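Local coordinates for putative aminotransferase (Actinomadura melliaura, PDB 4ZWV) that is a putative sugar aminotransferase of indolocarbazole AT2433 aminopentose biosynthesis, probably transferring an amino group with the help of pyridoxal 5'-phosphate, at the interface of chains A and B. Numbering follows the deposited sequence. Chains: chain A/B, Putative aminotransferase.

Contact 1: the interface of chains A and B. Residues chain A 230-232; chain B 89, 322, 326-328.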
loop_
_atom_site.group_PDB
_atom_site.type_symbol
_atom_site.label_atom_id
_atom_site.label_comp_id
_atom_site.label_asym_id
_atom_site.label_seq_id
_atom_site.Cartn_x
_atom_site.Cartn_y
_atom_site.Cartn_z
ATOM N N TYR A 230 3.802 14.377 19.232
ATOM C CA TYR A 230 2.591 13.872 18.614
ATOM C C TYR A 230 2.213 12.554 19.266
ATOM O O TYR A 230 3.058 11.863 19.848
ATOM C CB TYR A 230 2.767 13.702 17.099
ATOM C CG TYR A 230 3.821 12.676 16.741
ATOM C CD1 TYR A 230 5.173 12.999 16.780
ATOM C CD2 TYR A 230 3.455 11.378 16.384
ATOM C CE1 TYR A 230 6.143 12.047 16.474
ATOM C CE2 TYR A 230 4.411 10.427 16.071
ATOM C CZ TYR A 230 5.744 10.765 16.124
ATOM O OH TYR A 230 6.691 9.822 15.820
ATOM N N ASP A 231 0.932 12.222 19.187
ATOM C CA ASP A 231 0.432 10.993 19.774
ATOM C C ASP A 231 -0.406 10.246 18.765
ATOM O O ASP A 231 -1.289 10.826 18.131
ATOM C CB ASP A 231 -0.400 11.261 21.030
ATOM C CG ASP A 231 -1.063 10.002 21.548
ATOM O OD1 ASP A 231 -0.337 9.143 22.081
ATOM O OD2 ASP A 231 -2.312 9.870 21.431
ATOM N N VAL A 232 -0.130 8.960 18.600
ATOM C CA VAL A 232 -0.947 8.124 17.739
ATOM C C VAL A 232 -2.064 7.498 18.568
ATOM O O VAL A 232 -1.805 6.618 19.404
ATOM C CB VAL A 232 -0.118 7.012 17.054
ATOM C CG1 VAL A 232 -1.034 6.105 16.241
ATOM C CG2 VAL A 232 0.973 7.617 16.166
ATOM N N TRP B 89 3.479 -0.752 13.654
ATOM C CA TRP B 89 2.085 -0.787 13.245
ATOM C C TRP B 89 1.841 -1.943 12.278
ATOM O O TRP B 89 0.735 -2.489 12.246
ATOM C CB TRP B 89 1.665 0.536 12.629
ATOM C CG TRP B 89 1.616 1.759 13.558
ATOM C CD1 TRP B 89 1.280 3.020 13.157
ATOM C CD2 TRP B 89 1.888 1.858 14.987
ATOM N NE1 TRP B 89 1.340 3.897 14.210
ATOM C CE2 TRP B 89 1.708 3.214 15.343
ATOM C CE3 TRP B 89 2.273 0.944 15.989
ATOM C CZ2 TRP B 89 1.892 3.683 16.651
ATOM C CZ3 TRP B 89 2.459 1.413 17.291
ATOM C CH2 TRP B 89 2.270 2.772 17.606
ATOM N N ARG B 322 8.935 9.667 17.754
ATOM C CA ARG B 322 8.666 9.455 19.172
ATOM C C ARG B 322 8.817 7.965 19.480
ATOM O O ARG B 322 8.416 7.134 18.670
ATOM C CB ARG B 322 7.258 9.932 19.536
ATOM C CG ARG B 322 6.936 9.801 21.008
ATOM C CD ARG B 322 5.521 10.239 21.330
ATOM N NE ARG B 322 5.315 10.266 22.774
ATOM C CZ ARG B 322 4.254 10.790 23.367
ATOM N NH1 ARG B 322 3.281 11.325 22.634
ATOM N NH2 ARG B 322 4.155 10.776 24.691
ATOM N N GLU B 326 5.114 4.959 23.767
ATOM C CA GLU B 326 4.406 6.054 24.429
ATOM C C GLU B 326 3.079 6.429 23.767
ATOM O O GLU B 326 2.304 7.193 24.343
ATOM C CB GLU B 326 5.303 7.294 24.505
ATOM C CG GLU B 326 6.370 7.197 25.601
ATOM C CD GLU B 326 7.167 8.479 25.762
ATOM O OE1 GLU B 326 6.961 9.427 24.981
ATOM O OE2 GLU B 326 8.018 8.534 26.676
ATOM N N HIS B 327 2.807 5.894 22.578
ATOM C CA HIS B 327 1.563 6.251 21.892
ATOM C C HIS B 327 0.353 5.673 22.599
ATOM O O HIS B 327 0.392 4.543 23.090
ATOM C CB HIS B 327 1.595 5.783 20.443
ATOM C CG HIS B 327 2.539 6.568 19.591
ATOM N ND1 HIS B 327 2.528 7.946 19.565
ATOM C CD2 HIS B 327 3.536 6.176 18.763
ATOM C CE1 HIS B 327 3.468 8.370 18.733
ATOM N NE2 HIS B 327 4.089 7.316 18.229
ATOM N N SER B 328 -0.729 6.440 22.641
ATOM C CA SER B 328 -1.882 6.019 23.425
ATOM C C SER B 328 -2.534 4.770 22.827
ATOM O O SER B 328 -3.140 3.985 23.565
ATOM C CB SER B 328 -2.898 7.158 23.566
ATOM O OG SER B 328 -3.432 7.559 22.320
HETATM O O HOH W 1 0.629 9.449 24.612
#

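Contact 2: the interface of chains A and B. Residues chain A 322, 326-329; chain B 230-232.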
loop_
_atom_site.group_PDB
_atom_site.type_symbol
_atom_site.label_atom_id
_atom_site.label_comp_id
_atom_site.label_asym_id
_atom_site.label_seq_id
_atom_site.Cartn_x
_atom_site.Cartn_y
_atom_site.Cartn_z
ATOM N N ARG A 322 -11.740 -14.150 -12.043
ATOM C CA ARG A 322 -12.383 -15.409 -11.670
ATOM C C ARG A 322 -13.309 -15.139 -10.477
ATOM O O ARG A 322 -12.960 -14.350 -9.596
ATOM C CB ARG A 322 -11.338 -16.470 -11.315
ATOM C CG ARG A 322 -11.922 -17.819 -10.968
ATOM C CD ARG A 322 -10.839 -18.817 -10.560
ATOM N NE ARG A 322 -11.406 -20.151 -10.386
ATOM C CZ ARG A 322 -10.695 -21.261 -10.222
ATOM N NH1 ARG A 322 -9.372 -21.207 -10.223
ATOM N NH2 ARG A 322 -11.311 -22.426 -10.060
ATOM N N GLU A 326 -14.151 -19.391 -5.788
ATOM C CA GLU A 326 -13.517 -20.607 -6.314
ATOM C C GLU A 326 -12.027 -20.736 -5.946
ATOM O O GLU A 326 -11.424 -21.791 -6.167
ATOM C CB GLU A 326 -13.670 -20.673 -7.838
ATOM C CG GLU A 326 -15.064 -21.097 -8.284
ATOM C CD GLU A 326 -15.182 -21.294 -9.787
ATOM O OE1 GLU A 326 -14.212 -21.030 -10.521
ATOM O OE2 GLU A 326 -16.265 -21.722 -10.247
ATOM N N HIS A 327 -11.430 -19.674 -5.416
ATOM C CA HIS A 327 -10.009 -19.726 -5.069
ATOM C C HIS A 327 -9.749 -20.643 -3.890
ATOM O O HIS A 327 -10.527 -20.673 -2.923
ATOM C CB HIS A 327 -9.496 -18.325 -4.763
ATOM C CG HIS A 327 -9.390 -17.449 -5.970
ATOM N ND1 HIS A 327 -8.725 -17.840 -7.112
ATOM C CD2 HIS A 327 -9.868 -16.205 -6.215
ATOM C CE1 HIS A 327 -8.787 -16.868 -8.006
ATOM N NE2 HIS A 327 -9.473 -15.865 -7.487
ATOM N N SER A 328 -8.642 -21.375 -3.949
ATOM C CA SER A 328 -8.408 -22.386 -2.928
ATOM C C SER A 328 -8.161 -21.744 -1.557
ATOM O O SER A 328 -8.432 -22.371 -0.533
ATOM C CB SER A 328 -7.259 -23.315 -3.340
ATOM O OG SER A 328 -6.043 -22.618 -3.480
ATOM N N CYS A 329 -7.707 -20.488 -1.523
ATOM C CA CYS A 329 -7.495 -19.817 -0.236
ATOM C C CYS A 329 -8.798 -19.605 0.546
ATOM O O CYS A 329 -8.763 -19.337 1.746
ATOM C CB CYS A 329 -6.777 -18.472 -0.426
ATOM S SG CYS A 329 -7.746 -17.165 -1.236
ATOM N N TYR B 230 -6.704 -19.116 -13.210
ATOM C CA TYR B 230 -5.701 -18.920 -12.178
ATOM C C TYR B 230 -6.353 -19.214 -10.843
ATOM O O TYR B 230 -7.575 -19.146 -10.717
ATOM C CB TYR B 230 -5.125 -17.494 -12.214
ATOM C CG TYR B 230 -6.152 -16.429 -11.923
ATOM C CD1 TYR B 230 -7.028 -15.997 -12.914
ATOM C CD2 TYR B 230 -6.268 -15.876 -10.654
ATOM C CE1 TYR B 230 -7.987 -15.034 -12.653
ATOM C CE2 TYR B 230 -7.239 -14.906 -10.383
ATOM C CZ TYR B 230 -8.081 -14.490 -11.387
ATOM O OH TYR B 230 -9.052 -13.536 -11.134
ATOM N N ASP B 231 -5.540 -19.584 -9.866
ATOM C CA ASP B 231 -6.028 -19.905 -8.535
ATOM C C ASP B 231 -5.206 -19.179 -7.484
ATOM O O ASP B 231 -3.971 -19.236 -7.497
ATOM C CB ASP B 231 -5.971 -21.409 -8.275
ATOM C CG ASP B 231 -6.301 -21.753 -6.841
ATOM O OD1 ASP B 231 -7.483 -21.658 -6.472
ATOM O OD2 ASP B 231 -5.373 -22.080 -6.067
ATOM N N VAL B 232 -5.881 -18.506 -6.562
ATOM C CA VAL B 232 -5.197 -17.851 -5.464
ATOM C C VAL B 232 -5.096 -18.839 -4.311
ATOM O O VAL B 232 -6.091 -19.143 -3.652
ATOM C CB VAL B 232 -5.929 -16.576 -5.008
ATOM C CG1 VAL B 232 -5.202 -15.963 -3.822
ATOM C CG2 VAL B 232 -6.011 -15.570 -6.165
HETATM O O HOH W 2 -9.260 -23.574 -6.984
#

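Contact 3: the interface of chains A and B. Residues chain A 89, 92-93, 329; chain B 235.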
loop_
_atom_site.group_PDB
_atom_site.type_symbol
_atom_site.label_atom_id
_atom_site.label_comp_id
_atom_site.label_asym_id
_atom_site.label_seq_id
_atom_site.Cartn_x
_atom_site.Cartn_y
_atom_site.Cartn_z
ATOM N N TRP A 89 -10.171 -9.768 -0.549
ATOM C CA TRP A 89 -8.960 -10.002 0.215
ATOM C C TRP A 89 -8.766 -8.927 1.288
ATOM O O TRP A 89 -8.166 -9.206 2.329
ATOM C CB TRP A 89 -7.741 -10.069 -0.702
ATOM C CG TRP A 89 -7.669 -11.259 -1.675
ATOM C CD1 TRP A 89 -6.665 -11.462 -2.581
ATOM C CD2 TRP A 89 -8.589 -12.377 -1.850
ATOM N NE1 TRP A 89 -6.887 -12.609 -3.304
ATOM C CE2 TRP A 89 -8.057 -13.188 -2.882
ATOM C CE3 TRP A 89 -9.797 -12.771 -1.243
ATOM C CZ2 TRP A 89 -8.683 -14.366 -3.318
ATOM C CZ3 TRP A 89 -10.426 -13.944 -1.688
ATOM C CH2 TRP A 89 -9.867 -14.723 -2.715
ATOM N N LEU A 92 -10.288 -10.367 4.367
ATOM C CA LEU A 92 -9.450 -11.370 5.020
ATOM C C LEU A 92 -8.281 -10.710 5.752
ATOM O O LEU A 92 -7.936 -11.123 6.867
ATOM C CB LEU A 92 -8.942 -12.392 3.999
ATOM C CG LEU A 92 -10.060 -13.148 3.275
ATOM C CD1 LEU A 92 -9.478 -14.133 2.281
ATOM C CD2 LEU A 92 -10.953 -13.851 4.279
ATOM N N ALA A 93 -7.699 -9.679 5.138
ATOM C CA ALA A 93 -6.562 -8.968 5.739
ATOM C C ALA A 93 -6.997 -8.215 6.991
ATOM O O ALA A 93 -6.181 -7.990 7.891
ATOM C CB ALA A 93 -5.926 -8.010 4.737
ATOM N N CYS A 329 -7.707 -20.488 -1.523
ATOM C CA CYS A 329 -7.495 -19.817 -0.236
ATOM C C CYS A 329 -8.798 -19.605 0.546
ATOM O O CYS A 329 -8.763 -19.337 1.746
ATOM C CB CYS A 329 -6.777 -18.472 -0.426
ATOM S SG CYS A 329 -7.746 -17.165 -1.236
ATOM N N TRP B 235 -4.107 -15.569 -0.077
ATOM C CA TRP B 235 -4.431 -14.196 -0.445
ATOM C C TRP B 235 -3.268 -13.230 -0.188
ATOM O O TRP B 235 -2.341 -13.506 0.581
ATOM C CB TRP B 235 -5.699 -13.719 0.291
ATOM C CG TRP B 235 -5.574 -13.684 1.785
ATOM C CD1 TRP B 235 -6.000 -14.642 2.669
ATOM C CD2 TRP B 235 -4.975 -12.649 2.579
ATOM N NE1 TRP B 235 -5.701 -14.266 3.953
ATOM C CE2 TRP B 235 -5.072 -13.048 3.928
ATOM C CE3 TRP B 235 -4.381 -11.418 2.283
ATOM C CZ2 TRP B 235 -4.587 -12.267 4.977
ATOM C CZ3 TRP B 235 -3.885 -10.646 3.332
ATOM C CH2 TRP B 235 -3.988 -11.074 4.655
#

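Contact 1: the interface of chains A and B
A:Asp231 presents both carboxylate oxygens to B:Ser328, each through its syn lone pair: OD1 accepts from the backbone N at 2.8 Å and OD2 from the hydroxyl OG at 2.7 Å. The B:Ser328 hydroxyl, with OG between backbone N and carbonyl carbon (chi1 63°), can join its own amide in this two-point grip. Water 1 also joins A:Asp231 OD1 to the B:Glu326 carbonyl.

Further hydrogen bonds engage the flanking residues. The A:Tyr230 carbonyl O receives B:Arg322 NH1 at 2.8 Å. This oxygen lies in the guanidinium plane, but NH1 stands above the carbonyl plane, off the lone pairs. The phenol OH accepts from B:Arg322 N at 3.0 Å. The A:Val232 amide N points at B:His327 ND1, also 3.0 Å away, so ND1 acts as acceptor. Behind this, B:Glu326 OE1 forms a salt bridge with B:Arg322 NE and also accepts from NH2, which helps to fix the guanidinium.

Among the apolar contacts, methyl CG2 of A:Val232 sits over the centre of the B:His327 ring, 3.6 Å from its centroid, and CG1 reaches B:Trp89 CZ2.

The chain A segment is a loop; its partners are loop residues B:Arg322 and B:His327, the 3-10 helices 324-326 and 328-333 that flank B:His327, and B:Trp89 of helix 85-93.

Contact 2: the interface of chains A and B
The start of the 3-10 helix 328-333 of chain A is capped by the loop 230-232 of chain B, in a protein of the DegT/DnrJ/EryC1 family of aminotransferases. Two successive amides at this helix start find acceptors in the other subunit. A:Ser328 N gives its hydrogen to B:Asp231 OD1 at 2.8 Å, and A:Cys329 N donates to the B:Val232 carbonyl O at 3.0 Å, in the carbonyl plane. The second carboxylate oxygen, OD2, receives A:Ser328 OG at 2.7 Å. The helix start would probably favour a negative charge on B:Asp231, as would A:Arg322 close by. Thiol SG of A:Cys329 rests 3.8 Å from methyl CG1 of B:Val232.

A:His327 has CG anti to its carbonyl carbon (chi1 -71°), which turns one face of the imidazole to B:Val232 CG2 and its CE1 edge to B:Tyr230, with CE1 3.4 Å from ring carbon CE2 of the tyrosine; ND1 accepts the B:Val232 amide. The extended side chain of A:Arg322 passes B:Tyr230, with NH1 on the carbonyl O and the backbone N on the phenol OH, 2.9 Å away. Within chain A, NE and NH2 of this arginine both bind OE1 of A:Glu326, side-on. A water bridges B:Asp231 OD1 and the A:Glu326 carbonyl. Together these bonds tie the loop of one subunit to the other, probably steadying the dimer.

Contact 3: the interface of chains A and B
The indole of B:Trp235 lies against helix 85-93 of chain A, a mainly apolar contact across the subunit interface of this DegT/DnrJ/EryC1-family protein, which probably works as a dimer. A:Leu92 meets its pyrrole part: CB stands over the face of the five-membered ring, 3.8 Å from the centroid, and the branch tip CD1 approaches CD1 of the indole to 3.5 Å. Farther along the indole, A:Ala93 packs on the six-membered ring, its CA 3.5 Å from CH2 and its methyl CB 3.6 Å from CZ3. A first torsion of 62°, with CG between backbone N and carbonyl carbon, swings the indole to these two residues.

The tryptophan's CB has its own seat over the five-membered ring of A:Trp89, 3.7 Å from its centroid, and the two side chains run past each other in opposite directions. B:Trp235 thus presents its CB to one residue of the helix and its indole to two others, with 96 Å² of its surface hidden by chain A. Shortened to an alanine, B:Trp235 would keep its CB on A:Trp89 but would probably leave A:Leu92 and A:Ala93 without the aromatic surface they pack on, opening a gap beside the helix.

Polar atoms near the indole belong to the backbone: A:Ala93 N stands over its face, and the A:Leu92 carbonyl O is 4.0 Å from CZ2. At the other end, A:Cys329 CB lies 4.0 Å from the backbone N of B:Trp235, a loose van der Waals contact.

Contacts 1 and 2 are twofold twins, largely the same residues with the chains exchanged, though B:Trp89 is added in contact 1 and A:Cys329 in contact 2; the centres of their C-alpha atoms lie about 39 Å apart. Contact 3 is about 11 Å from contact 2 and about 29 Å from contact 1, measured in the same way. Contacts 2 and 3 share A:Cys329, while Trp89 recurs in contact 3 from chain A. The chain B segment from 230 to 235 therefore runs from a polar contact into an apolar one on chain A. Repeated by the twofold, this reciprocal embrace is consistent with the dimer usual for this aminotransferase family.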